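Local coordinates for Mll8193 protein (Mesorhizobium loti, PDB 3FH1) that is of unknown function but belongs to the NTF2-like superfamily, with a SnoaL-like domain, and packs as a two-fold symmetric pair of chains in the crystal, at the interface of chains A and B. Numbering follows the deposited sequence. Chains: chain A/B, uncharacterized NTF2-like protein.

Contact 1: the interface of chains A and B. Residues chain A 109-110, 112, 126, 128; chain B 110, 112, 126.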
# COMPACT_ATOMS: atom_id res chain seq x y z
N GLY A 109 2.02 -8.27 -3.22
CA GLY A 109 1.40 -6.98 -3.57
C GLY A 109 0.49 -6.47 -2.50
O GLY A 109 0.34 -7.05 -1.42
N VAL A 110 -0.13 -5.34 -2.81
CA VAL A 110 -1.02 -4.70 -1.88
C VAL A 110 -2.05 -3.90 -2.67
O VAL A 110 -1.77 -3.36 -3.77
CB VAL A 110 -0.25 -3.71 -0.92
CG1 VAL A 110 0.42 -2.56 -1.69
CG2 VAL A 110 -1.18 -3.27 0.25
N LEU A 112 -4.70 -0.66 -1.94
CA LEU A 112 -5.22 0.41 -1.11
C LEU A 112 -6.65 0.70 -1.55
O LEU A 112 -6.92 1.11 -2.69
CB LEU A 112 -4.42 1.71 -1.24
CG LEU A 112 -3.26 1.88 -0.27
CD1 LEU A 112 -2.22 0.74 -0.50
CD2 LEU A 112 -2.64 3.30 -0.42
N TYR A 126 -0.41 -2.29 -6.08
CA TYR A 126 1.03 -2.26 -6.25
C TYR A 126 1.66 -3.63 -5.97
O TYR A 126 1.04 -4.44 -5.30
CB TYR A 126 1.65 -1.25 -5.30
CG TYR A 126 1.10 0.17 -5.37
CD1 TYR A 126 -0.11 0.50 -4.80
CD2 TYR A 126 1.78 1.17 -6.03
CE1 TYR A 126 -0.58 1.81 -4.83
CE2 TYR A 126 1.30 2.47 -6.08
CZ TYR A 126 0.10 2.79 -5.50
OH TYR A 126 -0.39 4.09 -5.53
N LYS A 128 5.71 -6.00 -5.67
CA LYS A 128 7.18 -5.97 -5.68
C LYS A 128 7.59 -5.97 -7.12
O LYS A 128 6.98 -6.66 -7.95
CB LYS A 128 7.73 -7.21 -4.97
CG LYS A 128 7.25 -7.32 -3.52
CD LYS A 128 7.65 -6.09 -2.66
CE LYS A 128 7.32 -6.26 -1.16
NZ LYS A 128 7.66 -5.06 -0.30
N VAL B 110 4.21 3.02 -3.09
CA VAL B 110 3.58 3.24 -1.82
C VAL B 110 4.41 2.56 -0.74
O VAL B 110 5.05 1.50 -0.96
CB VAL B 110 2.12 2.65 -1.78
CG1 VAL B 110 2.12 1.12 -1.96
CG2 VAL B 110 1.37 3.16 -0.52
N LEU B 112 3.80 1.16 3.23
CA LEU B 112 2.96 0.87 4.38
C LEU B 112 3.83 0.90 5.62
O LEU B 112 4.77 0.11 5.79
CB LEU B 112 2.31 -0.50 4.29
CG LEU B 112 0.95 -0.57 3.61
CD1 LEU B 112 1.09 -0.10 2.12
CD2 LEU B 112 0.35 -2.00 3.73
N TYR B 126 6.09 -0.93 -2.12
CA TYR B 126 5.62 -1.52 -3.36
C TYR B 126 5.58 -0.49 -4.49
O TYR B 126 5.54 0.70 -4.21
CB TYR B 126 4.23 -2.09 -3.19
CG TYR B 126 4.04 -3.09 -2.05
CD1 TYR B 126 3.95 -2.68 -0.75
CD2 TYR B 126 3.98 -4.44 -2.30
CE1 TYR B 126 3.73 -3.60 0.28
CE2 TYR B 126 3.79 -5.36 -1.28
CZ TYR B 126 3.69 -4.94 0.03
OH TYR B 126 3.49 -5.85 1.07
O HOH W 1 2.46 -8.09 0.23
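In A:Val110 the CG1 methyl stands between the backbone N and the carbonyl carbon (chi1 63°) and lies over the face of the B:Tyr126 ring, its CB-CG1 bond running roughly parallel to the ring plane; that ring, swung toward the partner chain, is turned by chi2 (77°) so that one face meets the methyl. Both residues belong to the curved sheet of an NTF2-like, SnoaL-type fold, A:Val110 on strand 106-116 and B:Tyr126 on strand 119-127, and the sheets of the two chains meet here around a two-fold axis. The valine side chain crosses the tyrosine at about a right angle, with CG1 3.8 Å from the ring centroid in a CH-pi contact that is shifted toward the CD1 and CG rim. B:Val110 repeats the arrangement on A:Tyr126.

Close to the axis, the tyrosines touch through their beta carbons, A:Tyr126 CB lying 3.4 Å from B:Tyr126 CB. A:Val110 CG1 and B:Val110 CG1 are 4.1 Å apart. The second valine methyl works outward: A:Val110 CG2 passes B:Leu112 CD2 at 4.0 Å, the two side chains sliding by in opposite directions.

The other face of the B:Tyr126 ring is covered by A:Lys128, just beyond the end of strand 119-127. Its side chain bends once and then runs along the ring. A:Lys128 CE lies 3.6 Å from B:Tyr126 CE2. Its terminal amine NZ stands over the ring centre, 4.0 Å from the centroid, in a cation-pi contact. The ring is thus clamped between an aliphatic methyl and an amine, which should restrict its rotation. A:Gly109 adds its CA beside the CD2-CE2 side of the ring. The phenol OH of B:Tyr126 reaches the same glycine through a water, 2.6 Å from that OH and 2.9 Å from the carbonyl O of A:Gly109.

Contact 2: the interface of chains A and B. Residues chain A 11-13, 89-90; chain B 11-12, 89.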
# COMPACT_ATOMS: atom_id res chain seq x y z
N HIS A 11 -8.85 -0.89 12.94
CA HIS A 11 -8.55 0.27 13.71
C HIS A 11 -9.93 0.87 14.08
O HIS A 11 -10.70 1.23 13.20
CB HIS A 11 -7.71 1.24 12.91
CG HIS A 11 -7.45 2.50 13.64
ND1 HIS A 11 -6.64 2.56 14.75
CD2 HIS A 11 -7.97 3.74 13.47
CE1 HIS A 11 -6.66 3.79 15.23
NE2 HIS A 11 -7.46 4.53 14.47
N PRO A 12 -10.22 1.00 15.39
CA PRO A 12 -11.56 1.52 15.77
C PRO A 12 -11.86 2.88 15.11
O PRO A 12 -11.07 3.83 15.22
CB PRO A 12 -11.48 1.66 17.30
CG PRO A 12 -10.30 0.81 17.72
CD PRO A 12 -9.35 0.75 16.55
N ASP A 13 -13.00 2.95 14.42
CA ASP A 13 -13.39 4.18 13.74
C ASP A 13 -14.79 4.00 13.28
O ASP A 13 -15.23 2.88 13.09
CB ASP A 13 -12.52 4.47 12.53
N ALA A 89 -9.40 1.00 8.52
CA ALA A 89 -9.56 2.17 9.36
C ALA A 89 -10.53 3.12 8.67
O ALA A 89 -10.25 3.64 7.60
CB ALA A 89 -8.19 2.85 9.65
N GLY A 90 -11.70 3.29 9.27
CA GLY A 90 -12.67 4.21 8.74
C GLY A 90 -13.17 3.68 7.43
O GLY A 90 -13.58 2.53 7.35
N HIS B 11 -7.01 9.91 9.97
CA HIS B 11 -8.17 9.24 10.45
C HIS B 11 -8.12 9.38 11.99
O HIS B 11 -7.17 8.93 12.62
CB HIS B 11 -8.16 7.79 10.02
CG HIS B 11 -9.31 7.03 10.58
ND1 HIS B 11 -10.60 7.24 10.17
CD2 HIS B 11 -9.36 6.12 11.57
CE1 HIS B 11 -11.41 6.48 10.88
NE2 HIS B 11 -10.68 5.78 11.74
N PRO B 12 -9.14 10.01 12.59
CA PRO B 12 -9.09 10.22 14.06
C PRO B 12 -8.86 8.90 14.82
O PRO B 12 -9.59 7.91 14.63
CB PRO B 12 -10.46 10.81 14.40
CG PRO B 12 -11.02 11.31 13.08
CD PRO B 12 -10.40 10.48 11.99
N ALA B 89 -3.66 6.43 10.36
CA ALA B 89 -4.70 5.94 11.24
C ALA B 89 -4.03 5.16 12.37
O ALA B 89 -3.41 4.13 12.14
CB ALA B 89 -5.74 5.07 10.48
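A:His11 and B:His11 approach from opposite directions and meet at their edges, corner to corner through CD2, with the imidazole planes steeply inclined at 73° and the centroids separated by 5.5 Å. A:His11 CD2 lies 3.4 Å from B:His11 CD2, each in the plane of the other ring at its edge. The pair sits at the end of the short N-terminal strand 9-11 of this NTF2-like protein, where two-fold symmetry brings the equivalent strands together. In both copies CG is anti to the backbone N (chi1 176°), which swings the imidazole toward the partner chain. A:His11 NE2 and B:His11 NE2 are 4.4 Å apart, close enough that protonation of both rings at once might be disfavoured, although the charges are not seen.

Each imidazole also lays one face over the backbone of the partner's Ala89, with the carbonyl carbon of that alanine about over the ring centre. The methyls of the two alanines, at the ends of strands 80-89, abut head-on, A:Ala89 CB being 3.4 Å from B:Ala89 CB, a tight carbon contact that leaves little slack where the strand ends converge. A:Asp13 is modelled only to CB, and its modelled approach to B:His11 is too close to be trusted. A:Gly90 continues the alanine surface, its CA meeting the CE1 carbon of B:His11 at 3.4 Å.

Contact 1 and contact 2 are parts of the same two-fold symmetric interface between chains A and B, their C-alpha centres about 20 Å apart. They share no residues: contact 1 draws on strands 106-116 and 119-127 and the C-terminal tail, contact 2 on strand 9-11, the end of strand 80-89 and the loops that follow. Each chain therefore offers its partner both the broad face of its sheet and a separate rim near the N-terminus. Two such separated anchor points might limit rocking of one subunit against the other, consistent with a dimer, although the structure alone does not show that the pair forms in solution.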